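Local structure of NADH:ubiquinone oxidoreductase, Na translocating, F subunit (Porphyromonas gingivalis, 2R6H) at residues Gly185-Ser196 against Asn215-Gln226. The protein is the flavin- and NAD-binding part of the F subunit of a sodium-translocating oxidoreductase, modelled with bound flavin-adenine dinucleotide. Numbering follows the deposited sequence.
Sequences GRKVSYWYGARS and NFKFHIALSDPQ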
loop_
_atom_site.group_PDB
_atom_site.type_symbol
_atom_site.label_atom_id
_atom_site.label_comp_id
_atom_site.label_asym_id
_atom_site.label_seq_id
_atom_site.Cartn_x
_atom_site.Cartn_y
_atom_site.Cartn_z
ATOM N N GLY A 185 21.117 -4.357 -11.069
ATOM C CA GLY A 185 22.327 -4.549 -10.298
ATOM C C GLY A 185 22.485 -3.422 -9.306
ATOM O O GLY A 185 23.488 -3.336 -8.596
ATOM N N ARG A 186 21.493 -2.542 -9.274
ATOM C CA ARG A 186 21.460 -1.485 -8.287
ATOM C C ARG A 186 21.323 -2.071 -6.879
ATOM O O ARG A 186 20.810 -3.182 -6.714
ATOM C CB ARG A 186 20.292 -0.556 -8.579
ATOM C CG ARG A 186 20.536 0.347 -9.743
ATOM C CD ARG A 186 20.217 1.760 -9.327
ATOM N NE ARG A 186 19.040 2.294 -9.986
ATOM C CZ ARG A 186 18.368 3.353 -9.557
ATOM N NH1 ARG A 186 18.732 3.983 -8.441
ATOM N NH2 ARG A 186 17.314 3.771 -10.241
ATOM N N LYS A 187 21.788 -1.332 -5.874
ATOM C CA LYS A 187 21.592 -1.718 -4.485
ATOM C C LYS A 187 20.279 -1.139 -3.963
ATOM O O LYS A 187 20.011 0.057 -4.096
ATOM C CB LYS A 187 22.765 -1.263 -3.631
ATOM C CG LYS A 187 22.581 -1.540 -2.156
ATOM C CD LYS A 187 23.889 -2.010 -1.529
ATOM C CE LYS A 187 23.876 -1.818 -0.026
ATOM N NZ LYS A 187 23.400 -0.456 0.321
ATOM N N VAL A 188 19.454 -2.000 -3.384
ATOM C CA VAL A 188 18.069 -1.644 -3.107
ATOM C C VAL A 188 17.609 -2.223 -1.779
ATOM O O VAL A 188 17.599 -3.435 -1.605
ATOM C CB VAL A 188 17.109 -2.184 -4.217
ATOM C CG1 VAL A 188 15.680 -1.799 -3.904
ATOM C CG2 VAL A 188 17.499 -1.672 -5.597
ATOM N N SER A 189 17.223 -1.368 -0.844
ATOM C CA SER A 189 16.600 -1.854 0.376
ATOM C C SER A 189 15.150 -1.373 0.451
ATOM O O SER A 189 14.817 -0.279 -0.018
ATOM C CB SER A 189 17.384 -1.402 1.613
ATOM O OG SER A 189 17.413 0.015 1.737
ATOM N N TYR A 190 14.287 -2.196 1.034
ATOM C CA TYR A 190 12.899 -1.812 1.269
ATOM C C TYR A 190 12.595 -1.966 2.749
ATOM O O TYR A 190 12.703 -3.054 3.286
ATOM C CB TYR A 190 11.981 -2.704 0.449
ATOM C CG TYR A 190 10.515 -2.405 0.584
ATOM C CD1 TYR A 190 10.071 -1.148 0.919
ATOM C CD2 TYR A 190 9.566 -3.383 0.342
ATOM C CE1 TYR A 190 8.719 -0.876 1.029
ATOM C CE2 TYR A 190 8.218 -3.117 0.438
ATOM C CZ TYR A 190 7.793 -1.865 0.783
ATOM O OH TYR A 190 6.440 -1.596 0.891
ATOM N N TRP A 191 12.245 -0.873 3.410
ATOM C CA TRP A 191 11.908 -0.896 4.826
ATOM C C TRP A 191 10.424 -0.642 4.988
ATOM O O TRP A 191 9.973 0.486 4.820
ATOM C CB TRP A 191 12.676 0.199 5.566
ATOM C CG TRP A 191 14.158 0.049 5.481
ATOM C CD1 TRP A 191 14.943 0.258 4.385
ATOM C CD2 TRP A 191 15.040 -0.348 6.529
ATOM N NE1 TRP A 191 16.260 0.013 4.685
ATOM C CE2 TRP A 191 16.342 -0.363 5.998
ATOM C CE3 TRP A 191 14.857 -0.687 7.866
ATOM C CZ2 TRP A 191 17.449 -0.701 6.760
ATOM C CZ3 TRP A 191 15.953 -1.022 8.615
ATOM C CH2 TRP A 191 17.232 -1.029 8.064
ATOM N N TYR A 192 9.657 -1.672 5.314
ATOM C CA TYR A 192 8.208 -1.512 5.466
ATOM C C TYR A 192 7.784 -1.540 6.928
ATOM O O TYR A 192 8.142 -2.449 7.664
ATOM C CB TYR A 192 7.476 -2.618 4.704
ATOM C CG TYR A 192 5.965 -2.553 4.807
ATOM C CD1 TYR A 192 5.224 -1.749 3.945
ATOM C CD2 TYR A 192 5.278 -3.302 5.753
ATOM C CE1 TYR A 192 3.840 -1.690 4.032
ATOM C CE2 TYR A 192 3.903 -3.251 5.845
ATOM C CZ TYR A 192 3.191 -2.446 4.984
ATOM O OH TYR A 192 1.827 -2.395 5.087
ATOM N N GLY A 193 7.006 -0.553 7.347
ATOM C CA GLY A 193 6.538 -0.516 8.719
ATOM C C GLY A 193 5.092 -0.935 8.901
ATOM O O GLY A 193 4.191 -0.429 8.239
ATOM N N ALA A 194 4.862 -1.871 9.808
ATOM C CA ALA A 194 3.507 -2.310 10.102
ATOM C C ALA A 194 3.291 -2.254 11.608
ATOM O O ALA A 194 4.248 -2.319 12.373
ATOM C CB ALA A 194 3.275 -3.719 9.563
ATOM N N ARG A 195 2.046 -2.128 12.045
ATOM C CA ARG A 195 1.827 -2.014 13.476
ATOM C C ARG A 195 2.218 -3.295 14.229
ATOM O O ARG A 195 2.921 -3.217 15.224
ATOM C CB ARG A 195 0.421 -1.500 13.814
ATOM C CG ARG A 195 -0.539 -2.502 14.399
ATOM C CD ARG A 195 -1.901 -1.854 14.692
ATOM N NE ARG A 195 -1.997 -1.329 16.059
ATOM C CZ ARG A 195 -2.146 -0.039 16.388
ATOM N NH1 ARG A 195 -2.228 0.907 15.449
ATOM N NH2 ARG A 195 -2.221 0.309 17.671
ATOM N N SER A 196 1.811 -4.466 13.739
ATOM C CA SER A 196 2.192 -5.750 14.362
ATOM C C SER A 196 2.423 -6.885 13.362
ATOM O O SER A 196 2.148 -6.737 12.173
ATOM C CB SER A 196 1.130 -6.214 15.362
ATOM O OG SER A 196 0.051 -6.861 14.696
ATOM N N ASN A 215 21.957 -7.780 -3.794
ATOM C CA ASN A 215 21.837 -6.322 -3.777
ATOM C C ASN A 215 20.483 -5.803 -3.275
ATOM O O ASN A 215 20.224 -4.592 -3.265
ATOM C CB ASN A 215 22.202 -5.704 -5.141
ATOM C CG ASN A 215 21.602 -6.460 -6.320
ATOM O OD1 ASN A 215 21.706 -7.688 -6.403
ATOM N ND2 ASN A 215 20.984 -5.726 -7.251
ATOM N N PHE A 216 19.629 -6.715 -2.836
ATOM C CA PHE A 216 18.340 -6.310 -2.295
ATOM C C PHE A 216 18.140 -6.803 -0.867
ATOM O O PHE A 216 18.386 -7.967 -0.569
ATOM C CB PHE A 216 17.212 -6.818 -3.185
ATOM C CG PHE A 216 15.860 -6.711 -2.556
ATOM C CD1 PHE A 216 15.184 -5.506 -2.541
ATOM C CD2 PHE A 216 15.263 -7.817 -1.984
ATOM C CE1 PHE A 216 13.946 -5.402 -1.973
ATOM C CE2 PHE A 216 14.021 -7.719 -1.410
ATOM C CZ PHE A 216 13.362 -6.510 -1.407
ATOM N N LYS A 217 17.696 -5.911 0.015
ATOM C CA LYS A 217 17.354 -6.289 1.380
ATOM C C LYS A 217 15.975 -5.773 1.752
ATOM O O LYS A 217 15.563 -4.687 1.340
ATOM C CB LYS A 217 18.392 -5.771 2.373
ATOM C CG LYS A 217 19.778 -6.312 2.146
ATOM C CD LYS A 217 19.976 -7.639 2.835
ATOM C CE LYS A 217 21.439 -8.082 2.712
ATOM N NZ LYS A 217 21.981 -8.786 3.936
ATOM N N PHE A 218 15.265 -6.567 2.537
ATOM C CA PHE A 218 13.931 -6.217 2.970
ATOM C C PHE A 218 13.869 -6.319 4.478
ATOM O O PHE A 218 14.221 -7.341 5.047
ATOM C CB PHE A 218 12.935 -7.185 2.343
ATOM C CG PHE A 218 11.523 -6.992 2.802
ATOM C CD1 PHE A 218 10.819 -8.046 3.369
ATOM C CD2 PHE A 218 10.891 -5.769 2.655
ATOM C CE1 PHE A 218 9.513 -7.894 3.784
ATOM C CE2 PHE A 218 9.576 -5.602 3.075
ATOM C CZ PHE A 218 8.887 -6.670 3.644
ATOM N N HIS A 219 13.435 -5.251 5.128
ATOM C CA HIS A 219 13.303 -5.259 6.573
ATOM C C HIS A 219 11.906 -4.856 6.986
ATOM O O HIS A 219 11.363 -3.880 6.481
ATOM C CB HIS A 219 14.282 -4.280 7.210
ATOM C CG HIS A 219 15.717 -4.629 6.988
ATOM N ND1 HIS A 219 16.549 -3.880 6.185
ATOM C CD2 HIS A 219 16.467 -5.651 7.466
ATOM C CE1 HIS A 219 17.753 -4.427 6.172
ATOM N NE2 HIS A 219 17.729 -5.499 6.944
ATOM N N ILE A 220 11.339 -5.597 7.929
ATOM C CA ILE A 220 10.065 -5.236 8.533
ATOM C C ILE A 220 10.296 -4.595 9.901
ATOM O O ILE A 220 11.181 -5.016 10.627
ATOM C CB ILE A 220 9.215 -6.477 8.724
ATOM C CG1 ILE A 220 8.688 -6.949 7.380
ATOM C CG2 ILE A 220 8.085 -6.204 9.685
ATOM C CD1 ILE A 220 8.429 -8.416 7.362
ATOM N N ALA A 221 9.529 -3.564 10.242
ATOM C CA ALA A 221 9.629 -2.951 11.564
ATOM C C ALA A 221 8.238 -2.781 12.139
ATOM O O ALA A 221 7.359 -2.186 11.517
ATOM C CB ALA A 221 10.342 -1.615 11.501
ATOM N N LEU A 222 8.030 -3.310 13.330
ATOM C CA LEU A 222 6.712 -3.264 13.923
ATOM C C LEU A 222 6.634 -2.119 14.923
ATOM O O LEU A 222 7.516 -1.971 15.757
ATOM C CB LEU A 222 6.417 -4.605 14.583
ATOM C CG LEU A 222 6.566 -5.759 13.587
ATOM C CD1 LEU A 222 6.305 -7.084 14.270
ATOM C CD2 LEU A 222 5.648 -5.566 12.384
ATOM N N SER A 223 5.595 -1.298 14.835
ATOM C CA SER A 223 5.464 -0.174 15.756
ATOM C C SER A 223 4.835 -0.547 17.107
ATOM O O SER A 223 5.271 -0.060 18.141
ATOM C CB SER A 223 4.667 0.939 15.101
ATOM O OG SER A 223 3.339 0.514 14.872
ATOM N N ASP A 224 3.812 -1.401 17.093
ATOM C CA ASP A 224 3.170 -1.856 18.321
ATOM C C ASP A 224 3.093 -3.375 18.353
ATOM O O ASP A 224 1.992 -3.917 18.341
ATOM C CB ASP A 224 1.723 -1.339 18.428
ATOM C CG ASP A 224 1.590 0.189 18.238
ATOM O OD1 ASP A 224 1.642 0.684 17.081
ATOM O OD2 ASP A 224 1.372 0.900 19.251
ATOM N N PRO A 225 4.244 -4.071 18.404
ATOM C CA PRO A 225 4.218 -5.542 18.339
ATOM C C PRO A 225 3.343 -6.123 19.438
ATOM O O PRO A 225 3.352 -5.593 20.550
ATOM C CB PRO A 225 5.675 -5.952 18.589
ATOM C CG PRO A 225 6.473 -4.756 18.364
ATOM C CD PRO A 225 5.601 -3.554 18.631
ATOM N N GLN A 226 2.611 -7.190 19.124
ATOM C CA GLN A 226 1.762 -7.870 20.092
ATOM C C GLN A 226 2.455 -9.111 20.645
ATOM O O GLN A 226 3.152 -9.812 19.914
ATOM C CB GLN A 226 0.438 -8.275 19.445
ATOM C CG GLN A 226 -0.301 -7.133 18.782
ATOM C CD GLN A 226 -0.485 -5.951 19.710
ATOM O OE1 GLN A 226 -0.654 -6.119 20.917
ATOM N NE2 GLN A 226 -0.446 -4.744 19.151
HETATM O O HOH W 1 -2.150 -4.441 16.461
#
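Asn-215 meets the partner segment with both side chain and backbone: ND2 gives a nearly straight hydrogen bond (171°) to Arg-186 O, while its backbone O accepts from Val-188 N at 2.7 Å. A chi1 of 44° tucks CG over the backbone, so the short amide reaches across ahead of strand 188-194, where ND2 also serves Thr-184 O. Phe-216 and Val-188, both apolar and buried, share a face, Val-188 CG1 lying in the ring plane at its edge, 4.0 Å from Phe-216 CD1. Lys-217 carries its ammonium into exposed surroundings, as suits an edge strand, and bonds by backbone N to Val-188 O and O to Tyr-190 N. The Phe-218 ring runs alongside that of Tyr-190, CE2 3.5 Å from Tyr-190 CD2, the planes inclined at 36°. Strands 188-194 and 216-222 run parallel, joined through helix 203-212 as a beta-alpha-beta unit of the Rossmann-like NAD-binding domain, 216-222 at the sheet's edge. On the face opposite Phe-216 and Phe-218, helix 238-247 covers the large apolar Trp-191 indole; His-219 CB sits 4.0 Å from its six-membered ring's centroid in a CH-pi contact. Ala-221 touches Val-241 of that helix, its short methyl allowing close approach, and bonds through O to Ala-194 N. Leu-222 places CD2 4.1 Å from Ala-194 CB. Past the strands, Asp-224 N bonds to Arg-195 O, and the poorly ordered Asp-224 carboxylate stacks nearly parallel over the Arg-195 guanidinium, a long salt bridge resting on charge alone.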